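Local coordinates for protein 6-phosphogluconolactonase (Shewanella baltica, PDB 3NWP) that probably hydrolyses 6-phosphogluconolactone to 6-phosphogluconate, the second step of the oxidative pentose phosphate pathway, at residues A[32-44]-A[125-137]. Numbering follows the deposited sequence.
Sequences AVDARGKASLVVS and NFPRPFDVVVLGM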
ATOM      1  N   ALA A  32     -10.083  11.730  -9.928  1.00 15.75           N
ATOM      2  CA  ALA A  32      -9.667  12.557  -8.839  1.00 14.77           C
ATOM      3  C   ALA A  32      -8.993  13.842  -9.290  1.00 16.39           C
ATOM      4  O   ALA A  32      -9.308  14.892  -8.752  1.00 16.08           O
ATOM      5  CB  ALA A  32      -8.787  11.780  -7.850  1.00 15.55           C
ATOM      6  N   VAL A  33      -8.107  13.776 -10.274  1.00 15.80           N
ATOM      7  CA  VAL A  33      -7.511  14.979 -10.881  1.00 16.90           C
ATOM      8  C   VAL A  33      -8.635  15.851 -11.437  1.00 17.98           C
ATOM      9  O   VAL A  33      -8.656  17.085 -11.196  1.00 18.59           O
ATOM     10  CB  VAL A  33      -6.497  14.665 -11.943  1.00 17.84           C
ATOM     11  CG1 VAL A  33      -6.032  15.978 -12.685  1.00 18.13           C
ATOM     12  CG2 VAL A  33      -5.293  13.921 -11.354  1.00 15.89           C
ATOM     13  N   ASP A  34      -9.584  15.269 -12.166  1.00 17.99           N
ATOM     14  CA  ASP A  34     -10.695  16.075 -12.689  1.00 20.53           C
ATOM     15  C   ASP A  34     -11.453  16.774 -11.572  1.00 21.79           C
ATOM     16  O   ASP A  34     -11.787  17.971 -11.681  1.00 21.67           O
ATOM     17  CB  ASP A  34     -11.684  15.239 -13.530  1.00 19.33           C
ATOM     18  CG  ASP A  34     -11.073  14.684 -14.804  1.00 25.79           C
ATOM     19  OD1 ASP A  34     -10.006  15.135 -15.253  1.00 23.44           O
ATOM     20  OD2 ASP A  34     -11.706  13.750 -15.353  1.00 27.51           O
ATOM     21  N   ALA A  35     -11.770  16.063 -10.491  1.00 17.31           N
ATOM     22  CA  ALA A  35     -12.602  16.633  -9.453  1.00 17.13           C
ATOM     23  C   ALA A  35     -11.893  17.632  -8.619  1.00 17.63           C
ATOM     24  O   ALA A  35     -12.508  18.630  -8.239  1.00 20.33           O
ATOM     25  CB  ALA A  35     -13.168  15.483  -8.529  1.00 19.48           C
ATOM     26  N   ARG A  36     -10.648  17.385  -8.277  1.00 18.22           N
ATOM     27  CA  ARG A  36      -9.916  18.140  -7.249  1.00 18.76           C
ATOM     28  C   ARG A  36      -8.655  18.832  -7.683  1.00 18.57           C
ATOM     29  O   ARG A  36      -8.055  19.591  -6.907  1.00 19.46           O
ATOM     30  CB  ARG A  36      -9.639  17.231  -6.043  1.00 18.84           C
ATOM     31  CG  ARG A  36     -10.892  16.919  -5.245  1.00 20.18           C
ATOM     32  CD  ARG A  36     -10.671  15.870  -4.115  1.00 19.50           C
ATOM     33  NE  ARG A  36     -10.475  14.532  -4.669  1.00 18.35           N
ATOM     34  CZ  ARG A  36     -11.433  13.726  -5.085  1.00 18.66           C
ATOM     35  NH1 ARG A  36     -12.722  14.116  -5.060  1.00 19.74           N
ATOM     36  NH2 ARG A  36     -11.123  12.540  -5.603  1.00 19.00           N
ATOM     37  N   GLY A  37      -8.222  18.571  -8.910  1.00 18.12           N
ATOM     38  CA  GLY A  37      -7.009  19.123  -9.433  1.00 19.64           C
ATOM     39  C   GLY A  37      -5.732  18.364  -9.199  1.00 20.28           C
ATOM     40  O   GLY A  37      -4.795  18.535  -9.942  1.00 21.14           O
ATOM     41  N   LYS A  38      -5.661  17.587  -8.106  1.00 18.95           N
ATOM     42  CA  LYS A  38      -4.507  16.764  -7.802  1.00 19.40           C
ATOM     43  C   LYS A  38      -5.081  15.486  -7.170  1.00 20.64           C
ATOM     44  O   LYS A  38      -6.139  15.529  -6.524  1.00 25.60           O
ATOM     45  CB  LYS A  38      -3.585  17.418  -6.790  1.00 20.87           C
ATOM     46  CG  LYS A  38      -2.851  18.713  -7.274  1.00 27.03           C
ATOM     47  CD  LYS A  38      -1.776  18.366  -8.354  1.00 28.44           C
ATOM     48  CE  LYS A  38      -0.971  19.543  -8.898  1.00 34.98           C
ATOM     49  NZ  LYS A  38      -1.781  20.242  -9.849  1.00 38.15           N
ATOM     50  N   ALA A  39      -4.383  14.388  -7.375  1.00 16.88           N
ATOM     51  CA  ALA A  39      -4.804  13.107  -6.846  1.00 17.02           C
ATOM     52  C   ALA A  39      -3.649  12.525  -6.059  1.00 15.83           C
ATOM     53  O   ALA A  39      -2.533  13.012  -6.123  1.00 17.29           O
ATOM     54  CB  ALA A  39      -5.198  12.171  -7.971  1.00 17.76           C
ATOM     55  N   SER A  40      -3.945  11.515  -5.236  1.00 15.04           N
ATOM     56  CA  SER A  40      -2.921  10.822  -4.461  1.00 16.78           C
ATOM     57  C   SER A  40      -3.098   9.314  -4.548  1.00 15.64           C
ATOM     58  O   SER A  40      -4.212   8.770  -4.533  1.00 15.78           O
ATOM     59  CB  SER A  40      -2.876  11.279  -3.013  1.00 18.91           C
ATOM     60  OG  SER A  40      -4.109  11.097  -2.387  1.00 17.51           O
ATOM     61  N   LEU A  41      -1.955   8.652  -4.703  1.00 14.90           N
ATOM     62  CA  LEU A  41      -1.808   7.204  -4.825  1.00 13.70           C
ATOM     63  C   LEU A  41      -0.786   6.687  -3.802  1.00 15.46           C
ATOM     64  O   LEU A  41       0.319   7.232  -3.687  1.00 14.65           O
ATOM     65  CB  LEU A  41      -1.299   6.897  -6.193  1.00 14.84           C
ATOM     66  CG  LEU A  41      -0.920   5.462  -6.515  1.00 14.31           C
ATOM     67  CD1 LEU A  41      -2.137   4.512  -6.465  1.00 12.79           C
ATOM     68  CD2 LEU A  41      -0.157   5.337  -7.920  1.00 14.61           C
ATOM     69  N   VAL A  42      -1.151   5.635  -3.072  1.00 13.96           N
ATOM     70  CA  VAL A  42      -0.236   4.934  -2.174  1.00 12.58           C
ATOM     71  C   VAL A  42      -0.044   3.573  -2.775  1.00 13.06           C
ATOM     72  O   VAL A  42      -0.999   2.873  -3.129  1.00 12.85           O
ATOM     73  CB  VAL A  42      -0.829   4.794  -0.780  1.00 14.26           C
ATOM     74  CG1 VAL A  42       0.089   3.921   0.127  1.00 16.99           C
ATOM     75  CG2 VAL A  42      -1.115   6.234  -0.147  1.00 15.75           C
ATOM     76  N   VAL A  43       1.204   3.158  -2.938  1.00 12.95           N
ATOM     77  CA  VAL A  43       1.518   1.836  -3.411  1.00 12.88           C
ATOM     78  C   VAL A  43       2.373   1.035  -2.411  1.00 14.09           C
ATOM     79  O   VAL A  43       3.102   1.631  -1.589  1.00 13.96           O
ATOM     80  CB  VAL A  43       2.222   1.838  -4.765  1.00 14.48           C
ATOM     81  CG1 VAL A  43       1.267   2.487  -5.843  1.00 16.06           C
ATOM     82  CG2 VAL A  43       3.596   2.620  -4.742  1.00 15.75           C
ATOM     83  N   SER A  44       2.321  -0.290  -2.543  1.00 15.70           N
ATOM     84  CA  SER A  44       3.103  -1.198  -1.753  1.00 15.45           C
ATOM     85  C   SER A  44       4.208  -1.860  -2.571  1.00 17.32           C
ATOM     86  O   SER A  44       4.181  -1.853  -3.804  1.00 17.62           O
ATOM     87  CB  SER A  44       2.186  -2.252  -1.110  1.00 13.98           C
ATOM     88  OG  SER A  44       1.197  -1.649  -0.280  1.00 14.58           O
ATOM     89  N   ASN A 125       1.334  17.723   3.109  1.00 40.85           N
ATOM     90  CA  ASN A 125       0.873  18.239   1.820  1.00 40.90           C
ATOM     91  C   ASN A 125       0.193  17.327   0.770  1.00 38.62           C
ATOM     92  O   ASN A 125      -0.315  17.835  -0.231  1.00 34.86           O
ATOM     93  CB  ASN A 125       2.085  18.823   1.094  1.00 45.79           C
ATOM     94  N   PHE A 126       0.235  15.999   0.916  1.00 30.81           N
ATOM     95  CA  PHE A 126      -0.439  15.126  -0.054  1.00 26.97           C
ATOM     96  C   PHE A 126      -1.923  15.333   0.073  1.00 24.69           C
ATOM     97  O   PHE A 126      -2.399  15.478   1.207  1.00 25.22           O
ATOM     98  CB  PHE A 126      -0.215  13.633   0.249  1.00 22.81           C
ATOM     99  CG  PHE A 126       0.969  13.035  -0.391  1.00 20.24           C
ATOM    100  CD1 PHE A 126       2.159  13.728  -0.446  1.00 30.35           C
ATOM    101  CD2 PHE A 126       0.863  11.869  -1.111  1.00 26.88           C
ATOM    102  CE1 PHE A 126       3.257  13.176  -1.060  1.00 30.81           C
ATOM    103  CE2 PHE A 126       1.967  11.315  -1.715  1.00 24.10           C
ATOM    104  CZ  PHE A 126       3.136  11.975  -1.719  1.00 24.98           C
ATOM    105  N   PRO A 127      -2.658  15.251  -1.046  1.00 24.11           N
ATOM    106  CA  PRO A 127      -4.105  15.205  -1.009  1.00 24.23           C
ATOM    107  C   PRO A 127      -4.589  14.034  -0.154  1.00 22.98           C
ATOM    108  O   PRO A 127      -4.165  12.882  -0.372  1.00 23.17           O
ATOM    109  CB  PRO A 127      -4.513  14.997  -2.473  1.00 27.39           C
ATOM    110  CG  PRO A 127      -3.388  15.514  -3.248  1.00 27.06           C
ATOM    111  CD  PRO A 127      -2.163  15.266  -2.453  1.00 23.61           C
ATOM    112  N   ARG A 128      -5.416  14.357   0.828  1.00 22.92           N
ATOM    113  CA  ARG A 128      -6.047  13.372   1.683  1.00 18.73           C
ATOM    114  C   ARG A 128      -7.531  13.750   1.814  1.00 20.48           C
ATOM    115  O   ARG A 128      -7.853  14.933   1.869  1.00 24.07           O
ATOM    116  CB  ARG A 128      -5.323  13.294   3.033  1.00 21.99           C
ATOM    117  CG  ARG A 128      -3.870  12.781   2.927  1.00 23.84           C
ATOM    118  CD  ARG A 128      -3.170  12.630   4.249  1.00 32.30           C
ATOM    119  NE  ARG A 128      -2.773  13.932   4.766  1.00 37.04           N
ATOM    120  CZ  ARG A 128      -3.339  14.550   5.798  1.00 36.38           C
ATOM    121  NH1 ARG A 128      -4.304  13.965   6.493  1.00 34.42           N
ATOM    122  NH2 ARG A 128      -2.895  15.752   6.169  1.00 43.07           N
ATOM    123  N   PRO A 129      -8.439  12.789   1.786  1.00 19.59           N
ATOM    124  CA  PRO A 129      -8.137  11.357   1.732  1.00 18.89           C
ATOM    125  C   PRO A 129      -7.380  10.894   0.507  1.00 16.52           C
ATOM    126  O   PRO A 129      -7.528  11.460  -0.572  1.00 18.64           O
ATOM    127  CB  PRO A 129      -9.501  10.685   1.752  1.00 20.69           C
ATOM    128  CG  PRO A 129     -10.433  11.706   1.424  1.00 26.57           C
ATOM    129  CD  PRO A 129      -9.895  13.002   1.820  1.00 22.69           C
ATOM    130  N   PHE A 130      -6.588   9.840   0.652  1.00 15.31           N
ATOM    131  CA  PHE A 130      -5.905   9.269  -0.461  1.00 15.17           C
ATOM    132  C   PHE A 130      -6.923   8.772  -1.477  1.00 14.82           C
ATOM    133  O   PHE A 130      -7.897   8.115  -1.107  1.00 16.15           O
ATOM    134  CB  PHE A 130      -5.002   8.107  -0.062  1.00 13.43           C
ATOM    135  CG  PHE A 130      -3.909   8.441   0.922  1.00 14.34           C
ATOM    136  CD1 PHE A 130      -2.948   9.393   0.643  1.00 18.06           C
ATOM    137  CD2 PHE A 130      -3.782   7.708   2.060  1.00 18.18           C
ATOM    138  CE1 PHE A 130      -1.933   9.670   1.561  1.00 18.84           C
ATOM    139  CE2 PHE A 130      -2.740   7.974   2.977  1.00 21.87           C
ATOM    140  CZ  PHE A 130      -1.832   8.941   2.691  1.00 19.11           C
ATOM    141  N   ASP A 131      -6.693   9.019  -2.762  1.00 13.84           N
ATOM    142  CA  ASP A 131      -7.675   8.575  -3.747  1.00 12.49           C
ATOM    143  C   ASP A 131      -7.642   7.071  -3.979  1.00 13.50           C
ATOM    144  O   ASP A 131      -8.697   6.412  -4.088  1.00 14.94           O
ATOM    145  CB  ASP A 131      -7.489   9.307  -5.048  1.00 14.13           C
ATOM    146  CG  ASP A 131      -7.741  10.804  -4.859  1.00 16.17           C
ATOM    147  OD1 ASP A 131      -8.884  11.163  -4.461  1.00 16.87           O
ATOM    148  OD2 ASP A 131      -6.790  11.610  -4.961  1.00 16.27           O
ATOM    149  N   VAL A 132      -6.436   6.511  -4.059  1.00 13.57           N
ATOM    150  CA  VAL A 132      -6.258   5.067  -4.301  1.00 13.10           C
ATOM    151  C   VAL A 132      -5.100   4.547  -3.428  1.00 13.01           C
ATOM    152  O   VAL A 132      -4.020   5.177  -3.390  1.00 13.17           O
ATOM    153  CB  VAL A 132      -5.933   4.781  -5.757  1.00 13.17           C
ATOM    154  CG1 VAL A 132      -5.682   3.266  -5.947  1.00 14.16           C
ATOM    155  CG2 VAL A 132      -7.068   5.210  -6.691  1.00 14.38           C
ATOM    156  N   VAL A 133      -5.340   3.477  -2.700  1.00 13.25           N
ATOM    157  CA  VAL A 133      -4.306   2.769  -1.933  1.00 13.86           C
ATOM    158  C   VAL A 133      -4.228   1.366  -2.438  1.00 13.73           C
ATOM    159  O   VAL A 133      -5.242   0.653  -2.507  1.00 13.38           O
ATOM    160  CB  VAL A 133      -4.672   2.751  -0.453  1.00 12.96           C
ATOM    161  CG1 VAL A 133      -3.687   1.897   0.386  1.00 14.82           C
ATOM    162  CG2 VAL A 133      -4.739   4.175   0.106  1.00 13.57           C
ATOM    163  N   VAL A 134      -3.023   0.899  -2.771  1.00 12.50           N
ATOM    164  CA  VAL A 134      -2.776  -0.457  -3.265  1.00 12.12           C
ATOM    165  C   VAL A 134      -1.945  -1.172  -2.205  1.00 13.30           C
ATOM    166  O   VAL A 134      -0.837  -0.746  -1.872  1.00 13.77           O
ATOM    167  CB  VAL A 134      -2.052  -0.479  -4.598  1.00 15.38           C
ATOM    168  CG1 VAL A 134      -2.015  -1.954  -5.130  1.00 14.75           C
ATOM    169  CG2 VAL A 134      -2.731   0.472  -5.614  1.00 16.36           C
ATOM    170  N   LEU A 135      -2.537  -2.218  -1.627  1.00 12.76           N
ATOM    171  CA  LEU A 135      -1.955  -3.021  -0.584  1.00 13.04           C
ATOM    172  C   LEU A 135      -1.530  -4.438  -1.036  1.00 14.73           C
ATOM    173  O   LEU A 135      -2.095  -4.983  -2.014  1.00 14.43           O
ATOM    174  CB  LEU A 135      -2.927  -3.128   0.617  1.00 13.80           C
ATOM    175  CG  LEU A 135      -3.344  -1.819   1.284  1.00 12.82           C
ATOM    176  CD1 LEU A 135      -4.304  -2.220   2.471  1.00 14.58           C
ATOM    177  CD2 LEU A 135      -2.082  -1.117   1.827  1.00 15.42           C
ATOM    178  N   GLY A 136      -0.637  -5.036  -0.268  1.00 13.99           N
ATOM    179  CA  GLY A 136      -0.361  -6.455  -0.338  1.00 14.70           C
ATOM    180  C   GLY A 136      -0.640  -7.079   1.008  1.00 14.90           C
ATOM    181  O   GLY A 136      -1.027  -6.411   1.977  1.00 16.20           O
HETATM  182  N   MSE A 137      -0.451  -8.383   1.052  1.00 15.16           N
HETATM  183  CA  MSE A 137      -0.641  -9.131   2.303  1.00 14.99           C
HETATM  184  C   MSE A 137       0.423 -10.202   2.353  1.00 15.48           C
HETATM  185  O   MSE A 137       0.628 -10.944   1.407  1.00 18.70           O
HETATM  186  CB  MSE A 137      -2.007  -9.741   2.323  1.00 16.54           C
HETATM  187  CG  MSE A 137      -2.376 -10.579   3.575  1.00 15.88           C
HETATM  188 SE   MSE A 137      -3.908 -11.668   3.409  0.75 14.12          SE
HETATM  189  CE  MSE A 137      -3.118 -12.882   2.235  1.00 15.21           C
TER
HETATM  190  O   HOH W   1      -7.672  14.128  -4.674  1.00 10.79           O
HETATM  191  O   HOH W   2       0.874  -3.492   1.866  1.00 10.78           O
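Strands 39-43 and 132-135 pair in parallel, their axes 4.7 Å apart: Val-132 N hydrogen-bonds to Ser-40 O, Val-42 N to Val-132 O, and Val-134 N to Val-42 O (2.8 Å). Just after strand 39-43, Ser-44 OG donates to Val-134 O on a lone pair (2.7 Å), and a water links this hydroxyl to Gly-136 N. At the other end, Asp-131 joins strand and helix end. Its OD2 takes Ser-40 N on the anti lone pair (2.9 Å) and a water shared with Arg-36 NE and Lys-38 O. Arg-36 NH2 reaches OD1 from above the carboxylate plane (2.9 Å) in a salt bridge, and Arg-187 makes a second one to the same oxygen. An asparagine here would probably weaken both arginine pairings and leave two like charges close together without their shared counter-charge. Within the parallel part of the mixed, Rossmann-like sheet of this family, strand 66-74 flanks 39-43 and strand 189-194 flanks 132-135. Helix 14-36 covers the face carrying Leu-41, Val-132 and Val-134, where Leu-41 CD1 touches Val-132 CG1 (3.8 Å). On the other face, Val-42 CG2 sits over the centre of the Phe-130 ring, a CH-pi contact of 3.6 Å to the centroid. Ser-40 OG lies at that ring's edge and donates to Pro-127 O (2.7 Å).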